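Long-range contact in endo-1,4-beta-xylanase (Bacteroides thetaiotaomicron VPI-5482, PDB 3KST), which probably hydrolyses O-glycosidic bonds as a calcium-binding member of glycosyl hydrolase family 43, consistent with a role in xylan degradation: residues L143-W155 against L184-K196. Sequence-based numbering, arbitrary orientation. Where two conformers were deposited one is given.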
ATOM      1  N   LEU A 143      -2.555  -6.835 -11.144  1.00  9.62           N
ATOM      2  CA  LEU A 143      -1.847  -5.666 -10.603  1.00  9.05           C
ATOM      3  C   LEU A 143      -2.747  -4.448 -10.719  1.00  9.43           C
ATOM      4  O   LEU A 143      -3.242  -4.117 -11.829  1.00  8.98           O
ATOM      5  CB  LEU A 143      -0.508  -5.397 -11.320  1.00  8.99           C
ATOM      6  CG  LEU A 143       0.418  -4.376 -10.624  1.00  7.92           C
ATOM      7  CD1 LEU A 143       0.908  -4.974  -9.323  1.00  8.37           C
ATOM      8  CD2 LEU A 143       1.659  -4.011 -11.481  1.00 11.56           C
ATOM      9  N   TYR A 144      -2.967  -3.804  -9.571  1.00  9.22           N
ATOM     10  CA  TYR A 144      -3.706  -2.560  -9.428  1.00  9.25           C
ATOM     11  C   TYR A 144      -2.640  -1.473  -9.349  1.00  9.34           C
ATOM     12  O   TYR A 144      -1.602  -1.675  -8.733  1.00  9.42           O
ATOM     13  CB  TYR A 144      -4.606  -2.581  -8.187  1.00  8.49           C
ATOM     14  CG  TYR A 144      -5.583  -3.716  -8.292  1.00 10.01           C
ATOM     15  CD1 TYR A 144      -5.206  -5.011  -7.938  1.00  8.14           C
ATOM     16  CD2 TYR A 144      -6.863  -3.523  -8.828  1.00 10.90           C
ATOM     17  CE1 TYR A 144      -6.072  -6.097  -8.114  1.00 10.62           C
ATOM     18  CE2 TYR A 144      -7.752  -4.611  -8.988  1.00 12.90           C
ATOM     19  CZ  TYR A 144      -7.343  -5.888  -8.621  1.00  9.38           C
ATOM     20  OH  TYR A 144      -8.172  -6.970  -8.769  1.00 13.44           O
ATOM     21  N   PHE A 145      -2.888  -0.355 -10.026  1.00  8.46           N
ATOM     22  CA  PHE A 145      -1.940   0.749 -10.112  1.00  8.62           C
ATOM     23  C   PHE A 145      -2.680   1.964 -10.628  1.00  8.88           C
ATOM     24  O   PHE A 145      -3.794   1.823 -11.144  1.00  9.07           O
ATOM     25  CB  PHE A 145      -0.754   0.380 -11.030  1.00  8.71           C
ATOM     26  CG  PHE A 145      -1.160  -0.071 -12.400  1.00 10.19           C
ATOM     27  CD1 PHE A 145      -1.453  -1.429 -12.635  1.00 12.72           C
ATOM     28  CD2 PHE A 145      -1.216   0.820 -13.471  1.00 10.40           C
ATOM     29  CE1 PHE A 145      -1.828  -1.869 -13.887  1.00 12.39           C
ATOM     30  CE2 PHE A 145      -1.588   0.365 -14.743  1.00 12.91           C
ATOM     31  CZ  PHE A 145      -1.885  -0.988 -14.937  1.00 11.05           C
ATOM     32  N   VAL A 146      -2.061   3.127 -10.475  1.00  9.09           N
ATOM     33  CA  VAL A 146      -2.621   4.419 -10.884  1.00  9.03           C
ATOM     34  C   VAL A 146      -2.083   4.843 -12.220  1.00  9.08           C
ATOM     35  O   VAL A 146      -0.861   4.798 -12.417  1.00  9.72           O
ATOM     36  CB  VAL A 146      -2.212   5.547  -9.888  1.00  9.51           C
ATOM     37  CG1 VAL A 146      -2.492   6.978 -10.461  1.00  7.85           C
ATOM     38  CG2 VAL A 146      -2.906   5.335  -8.521  1.00  9.93           C
ATOM     39  N   ARG A 147      -2.970   5.212 -13.149  1.00  9.42           N
ATOM     40  CA  ARG A 147      -2.562   5.883 -14.385  1.00  8.81           C
ATOM     41  C   ARG A 147      -3.123   7.299 -14.265  1.00  9.01           C
ATOM     42  O   ARG A 147      -4.189   7.525 -13.652  1.00  8.25           O
ATOM     43  CB  ARG A 147      -3.118   5.230 -15.632  1.00  8.52           C
ATOM     44  CG  ARG A 147      -2.694   3.787 -15.822  1.00  9.76           C
ATOM     45  CD  ARG A 147      -3.441   3.155 -16.986  1.00 11.47           C
ATOM     46  NE  ARG A 147      -3.146   3.767 -18.276  1.00 13.99           N
ATOM     47  CZ  ARG A 147      -3.861   3.596 -19.400  1.00 11.51           C
ATOM     48  NH1 ARG A 147      -4.956   2.838 -19.413  1.00  9.82           N
ATOM     49  NH2 ARG A 147      -3.485   4.207 -20.515  1.00 15.11           N
ATOM     50  N   PHE A 148      -2.444   8.229 -14.914  1.00 10.12           N
ATOM     51  CA  PHE A 148      -2.820   9.645 -14.898  1.00 11.25           C
ATOM     52  C   PHE A 148      -3.702   9.919 -16.117  1.00 11.89           C
ATOM     53  O   PHE A 148      -3.327  10.646 -17.043  1.00 14.72           O
ATOM     54  CB  PHE A 148      -1.557  10.510 -14.858  1.00 11.78           C
ATOM     55  CG  PHE A 148      -0.602  10.083 -13.798  1.00 11.39           C
ATOM     56  CD1 PHE A 148      -0.855  10.385 -12.462  1.00 11.24           C
ATOM     57  CD2 PHE A 148       0.521   9.336 -14.114  1.00 14.52           C
ATOM     58  CE1 PHE A 148       0.031   9.969 -11.470  1.00 12.53           C
ATOM     59  CE2 PHE A 148       1.392   8.916 -13.136  1.00 14.52           C
ATOM     60  CZ  PHE A 148       1.157   9.234 -11.810  1.00 14.98           C
ATOM     61  N   THR A 149      -4.888   9.316 -16.107  1.00 12.76           N
ATOM     62  CA  THR A 149      -5.828   9.372 -17.222  1.00 12.50           C
ATOM     63  C   THR A 149      -6.963  10.364 -17.038  1.00 13.16           C
ATOM     64  O   THR A 149      -7.509  10.846 -18.029  1.00 13.89           O
ATOM     65  CB  THR A 149      -6.415   7.983 -17.516  1.00 12.64           C
ATOM     66  OG1 THR A 149      -6.980   7.408 -16.319  1.00 11.96           O
ATOM     67  CG2 THR A 149      -5.313   7.054 -18.058  1.00 12.03           C
ATOM     68  N   ASP A 150      -7.331  10.648 -15.788  1.00 12.70           N
ATOM     69  CA  ASP A 150      -8.414  11.615 -15.487  1.00 12.42           C
ATOM     70  C   ASP A 150      -8.267  11.885 -14.004  1.00 12.49           C
ATOM     71  O   ASP A 150      -9.066  11.418 -13.163  1.00 12.15           O
ATOM     72  CB  ASP A 150      -9.778  11.026 -15.821  1.00 12.07           C
ATOM     73  CG  ASP A 150     -10.905  12.043 -15.714  1.00 13.98           C
ATOM     74  OD1 ASP A 150     -10.665  13.227 -15.375  1.00 13.20           O
ATOM     75  OD2 ASP A 150     -12.039  11.646 -16.041  1.00 18.46           O
ATOM     76  N   GLY A 151      -7.215  12.643 -13.735  1.00 12.55           N
ATOM     77  CA  GLY A 151      -6.640  12.759 -12.422  1.00 11.62           C
ATOM     78  C   GLY A 151      -5.869  11.468 -12.219  1.00 11.14           C
ATOM     79  O   GLY A 151      -5.563  10.703 -13.193  1.00 11.33           O
ATOM     80  N   ASN A 152      -5.536  11.176 -10.964  1.00  9.91           N
ATOM     81  CA  ASN A 152      -4.999   9.870 -10.628  1.00  9.83           C
ATOM     82  C   ASN A 152      -6.179   8.901 -10.606  1.00  9.80           C
ATOM     83  O   ASN A 152      -7.106   9.093  -9.810  1.00 10.69           O
ATOM     84  CB  ASN A 152      -4.333   9.851  -9.250  1.00  8.86           C
ATOM     85  CG  ASN A 152      -3.051  10.651  -9.174  1.00  9.96           C
ATOM     86  OD1 ASN A 152      -2.711  11.475 -10.036  1.00 10.35           O
ATOM     87  ND2 ASN A 152      -2.303  10.392  -8.108  1.00  8.90           N
ATOM     88  N   VAL A 153      -6.137   7.891 -11.485  1.00  9.91           N
ATOM     89  CA  VAL A 153      -7.177   6.845 -11.601  1.00  9.92           C
ATOM     90  C   VAL A 153      -6.581   5.465 -11.389  1.00 10.46           C
ATOM     91  O   VAL A 153      -5.520   5.140 -11.932  1.00 10.26           O
ATOM     92  CB  VAL A 153      -7.864   6.939 -12.978  1.00  8.93           C
ATOM     93  CG1 VAL A 153      -8.963   5.865 -13.145  1.00  9.36           C
ATOM     94  CG2 VAL A 153      -8.448   8.313 -13.130  1.00  9.16           C
ATOM     95  N   ILE A 154      -7.259   4.657 -10.578  1.00  9.43           N
ATOM     96  CA  ILE A 154      -6.858   3.298 -10.314  1.00  9.30           C
ATOM     97  C   ILE A 154      -7.322   2.380 -11.456  1.00  9.37           C
ATOM     98  O   ILE A 154      -8.513   2.301 -11.769  1.00 10.02           O
ATOM     99  CB  ILE A 154      -7.396   2.777  -8.963  1.00  9.13           C
ATOM    100  CG1 ILE A 154      -6.819   3.649  -7.836  1.00  9.24           C
ATOM    101  CG2 ILE A 154      -6.991   1.284  -8.781  1.00  8.82           C
ATOM    102  CD1 ILE A 154      -7.351   3.326  -6.423  1.00  6.50           C
ATOM    103  N   TRP A 155      -6.343   1.741 -12.072  1.00 10.10           N
ATOM    104  CA  TRP A 155      -6.522   0.759 -13.149  1.00  9.54           C
ATOM    105  C   TRP A 155      -6.114  -0.624 -12.664  1.00  9.06           C
ATOM    106  O   TRP A 155      -5.490  -0.785 -11.616  1.00  9.20           O
ATOM    107  CB  TRP A 155      -5.661   1.164 -14.358  1.00  9.15           C
ATOM    108  CG  TRP A 155      -6.239   2.295 -15.122  1.00 10.04           C
ATOM    109  CD1 TRP A 155      -6.251   3.606 -14.772  1.00 10.63           C
ATOM    110  CD2 TRP A 155      -6.935   2.203 -16.350  1.00  8.93           C
ATOM    111  NE1 TRP A 155      -6.884   4.359 -15.728  1.00 10.48           N
ATOM    112  CE2 TRP A 155      -7.314   3.518 -16.717  1.00  9.95           C
ATOM    113  CE3 TRP A 155      -7.245   1.141 -17.204  1.00 10.93           C
ATOM    114  CZ2 TRP A 155      -8.018   3.794 -17.903  1.00  9.76           C
ATOM    115  CZ3 TRP A 155      -7.945   1.408 -18.370  1.00  8.63           C
ATOM    116  CH2 TRP A 155      -8.355   2.721 -18.687  1.00  6.96           C
ATOM    117  N   LEU A 184     -11.843  16.990  -2.247  1.00 11.64           N
ATOM    118  CA  LEU A 184     -11.413  18.082  -1.387  1.00 12.14           C
ATOM    119  C   LEU A 184     -10.213  18.822  -2.011  1.00 12.57           C
ATOM    120  O   LEU A 184     -10.123  20.045  -1.895  1.00 12.37           O
ATOM    121  CB  LEU A 184     -11.105  17.583   0.024  1.00 11.88           C
ATOM    122  CG  LEU A 184     -12.250  17.084   0.906  1.00 12.66           C
ATOM    123  CD1 LEU A 184     -11.690  16.328   2.121  1.00 13.69           C
ATOM    124  CD2 LEU A 184     -13.184  18.230   1.373  1.00 13.90           C
ATOM    125  N   GLN A 185      -9.287  18.102  -2.660  1.00 12.57           N
ATOM    126  CA  GLN A 185      -8.130  18.723  -3.304  1.00 12.12           C
ATOM    127  C   GLN A 185      -7.664  17.872  -4.485  1.00 12.58           C
ATOM    128  O   GLN A 185      -7.400  16.696  -4.304  1.00 11.69           O
ATOM    129  CB  GLN A 185      -6.994  18.903  -2.301  1.00 13.34           C
ATOM    130  CG  GLN A 185      -5.776  19.561  -2.859  1.00 13.26           C
ATOM    131  CD  GLN A 185      -4.714  19.871  -1.807  1.00 15.37           C
ATOM    132  OE1 GLN A 185      -5.019  20.085  -0.629  1.00 14.56           O
ATOM    133  NE2 GLN A 185      -3.462  19.916  -2.236  1.00 14.62           N
ATOM    134  N   GLY A 186      -7.588  18.465  -5.674  1.00 11.60           N
ATOM    135  CA  GLY A 186      -7.191  17.735  -6.865  1.00 12.04           C
ATOM    136  C   GLY A 186      -8.236  16.706  -7.255  1.00 10.76           C
ATOM    137  O   GLY A 186      -9.365  16.736  -6.772  1.00 10.11           O
ATOM    138  N   LYS A 187      -7.842  15.795  -8.148  1.00 10.38           N
ATOM    139  CA  LYS A 187      -8.706  14.702  -8.620  1.00 10.48           C
ATOM    140  C   LYS A 187      -7.807  13.473  -8.508  1.00 10.65           C
ATOM    141  O   LYS A 187      -7.008  13.200  -9.398  1.00 10.67           O
ATOM    142  CB  LYS A 187      -9.170  14.977 -10.045  1.00 10.41           C
ATOM    143  CG  LYS A 187     -10.183  13.980 -10.521  1.00 10.29           C
ATOM    144  CD  LYS A 187     -10.720  14.293 -11.907  1.00  9.89           C
ATOM    145  CE  LYS A 187     -11.817  13.323 -12.271  1.00 11.72           C
ATOM    146  NZ  LYS A 187     -12.560  13.640 -13.512  1.00 14.53           N
ATOM    147  N   VAL A 188      -7.930  12.764  -7.379  1.00 11.02           N
ATOM    148  CA  VAL A 188      -7.021  11.674  -7.017  0.50 10.45           C
ATOM    149  C   VAL A 188      -7.703  10.484  -6.354  1.00 10.94           C
ATOM    150  O   VAL A 188      -8.389  10.675  -5.360  1.00 10.56           O
ATOM    151  CB  VAL A 188      -5.943  12.196  -5.997  0.50 10.38           C
ATOM    152  CG1 VAL A 188      -5.024  11.047  -5.470  0.50  9.00           C
ATOM    153  CG2 VAL A 188      -5.097  13.330  -6.604  0.50  9.07           C
ATOM    154  N   ALA A 189      -7.533   9.296  -6.935  1.00 10.14           N
ATOM    155  CA  ALA A 189      -7.949   8.012  -6.379  1.00 10.20           C
ATOM    156  C   ALA A 189      -6.642   7.211  -6.531  1.00 10.66           C
ATOM    157  O   ALA A 189      -6.040   7.176  -7.627  1.00 12.01           O
ATOM    158  CB  ALA A 189      -9.062   7.400  -7.177  1.00 10.30           C
ATOM    159  N   GLU A 190      -6.152   6.636  -5.446  1.00 10.08           N
ATOM    160  CA  GLU A 190      -4.830   5.993  -5.458  1.00  9.48           C
ATOM    161  C   GLU A 190      -4.649   5.051  -4.281  1.00  9.81           C
ATOM    162  O   GLU A 190      -5.608   4.797  -3.526  1.00  9.60           O
ATOM    163  CB  GLU A 190      -3.730   7.075  -5.458  1.00  9.70           C
ATOM    164  CG  GLU A 190      -3.649   7.924  -4.171  1.00  8.12           C
ATOM    165  CD  GLU A 190      -2.579   9.034  -4.216  1.00  9.66           C
ATOM    166  OE1 GLU A 190      -2.099   9.398  -5.316  1.00 11.76           O
ATOM    167  OE2 GLU A 190      -2.232   9.539  -3.126  1.00  8.77           O
ATOM    168  N   GLY A 191      -3.417   4.539  -4.136  1.00  9.54           N
ATOM    169  CA  GLY A 191      -3.054   3.619  -3.078  1.00  9.72           C
ATOM    170  C   GLY A 191      -3.998   2.432  -2.964  1.00  9.67           C
ATOM    171  O   GLY A 191      -4.505   2.179  -1.880  1.00 10.43           O
ATOM    172  N   PRO A 192      -4.276   1.724  -4.082  1.00  9.38           N
ATOM    173  CA  PRO A 192      -5.150   0.552  -4.026  1.00  9.41           C
ATOM    174  C   PRO A 192      -4.671  -0.620  -3.137  1.00  8.80           C
ATOM    175  O   PRO A 192      -3.471  -0.837  -2.938  1.00  8.58           O
ATOM    176  CB  PRO A 192      -5.194   0.096  -5.504  1.00  9.11           C
ATOM    177  CG  PRO A 192      -3.911   0.488  -6.029  1.00  8.67           C
ATOM    178  CD  PRO A 192      -3.643   1.832  -5.412  1.00  9.33           C
ATOM    179  N   SER A 193      -5.646  -1.371  -2.625  1.00  9.33           N
ATOM    180  CA  SER A 193      -5.455  -2.622  -1.868  1.00 10.03           C
ATOM    181  C   SER A 193      -6.628  -3.540  -2.211  1.00  9.48           C
ATOM    182  O   SER A 193      -7.778  -3.086  -2.202  1.00 10.44           O
ATOM    183  CB  SER A 193      -5.416  -2.367  -0.365  1.00  9.98           C
ATOM    184  OG  SER A 193      -4.375  -1.458  -0.028  1.00  9.71           O
ATOM    185  N   LEU A 194      -6.353  -4.819  -2.457  1.00  9.83           N
ATOM    186  CA  LEU A 194      -7.388  -5.769  -2.868  1.00 10.81           C
ATOM    187  C   LEU A 194      -7.484  -6.896  -1.856  1.00 10.44           C
ATOM    188  O   LEU A 194      -6.457  -7.451  -1.419  1.00 10.94           O
ATOM    189  CB  LEU A 194      -7.092  -6.300  -4.286  1.00 11.38           C
ATOM    190  CG  LEU A 194      -8.237  -6.761  -5.188  1.00 12.51           C
ATOM    191  CD1 LEU A 194      -9.001  -7.933  -4.586  1.00 15.56           C
ATOM    192  CD2 LEU A 194      -9.180  -5.587  -5.549  1.00 15.95           C
ATOM    193  N   LEU A 195      -8.714  -7.198  -1.462  1.00 11.21           N
ATOM    194  CA  LEU A 195      -9.022  -8.374  -0.628  1.00 11.33           C
ATOM    195  C   LEU A 195     -10.259  -9.054  -1.201  1.00 11.17           C
ATOM    196  O   LEU A 195     -11.170  -8.377  -1.710  1.00 10.80           O
ATOM    197  CB  LEU A 195      -9.289  -7.975   0.801  1.00 12.23           C
ATOM    198  CG  LEU A 195      -8.128  -7.517   1.658  1.00 12.96           C
ATOM    199  CD1 LEU A 195      -8.695  -7.217   3.003  1.00 14.11           C
ATOM    200  CD2 LEU A 195      -7.053  -8.577   1.751  1.00  9.44           C
ATOM    201  N   LYS A 196     -10.281 -10.386  -1.133  1.00 12.21           N
ATOM    202  CA  LYS A 196     -11.454 -11.151  -1.574  1.00 11.95           C
ATOM    203  C   LYS A 196     -12.013 -11.861  -0.348  1.00 13.05           C
ATOM    204  O   LYS A 196     -11.243 -12.374   0.464  1.00 14.10           O
ATOM    205  CB  LYS A 196     -11.058 -12.175  -2.631  1.00 11.24           C
ATOM    206  CG  LYS A 196     -12.249 -13.004  -3.197  1.00 12.36           C
ATOM    207  CD  LYS A 196     -11.738 -14.074  -4.141  1.00 11.94           C
ATOM    208  CE  LYS A 196     -12.838 -14.874  -4.830  1.00 13.21           C
ATOM    209  NZ  LYS A 196     -12.258 -15.914  -5.786  1.00 10.74           N
TER
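Leu194 lies over one face of the Tyr144 ring: its CD2 sits 4.1 Å from the ring centroid, a CH-pi contact. The Tyr144 hydroxyl bonds onward to the carbonyl of Pro225. Glu190 OE1 lies close to the plane of the Asn152 amide, and ND2 gives it a 3.0 Å bond directed nearly along the C-O axis, though bent at the hydrogen (132°); amide and carboxylate planes stand 37° apart. Glu190 OE2 bonds Tyr215 OH, so both carboxylate oxygens are held. Between these groups, Ile154 CG2 packs on Pro192 CB at 3.9 Å. Asn152 N to Lys187 O (3.0 Å) and Ala189 N to Asn152 O (2.9 Å) form a single backbone bridge. The Lys187 chain, fully extended with CG anti to N (chi1 -173°), runs past Asp150 O and brings NZ 2.7 Å from Asp150 OD1, above the carboxylate plane. A methionine here would probably leave Asp150 OD1 without its ionic partner, although OD2 still pairs with Lys176. Neighbouring four-stranded antiparallel sheets, meeting through hairpin 143-155 and innermost strand 189-196, are characteristic of blades in the family 43 five-bladed beta-propeller; Glu190, the predicted proton donor, lies at this junction beside Asp130.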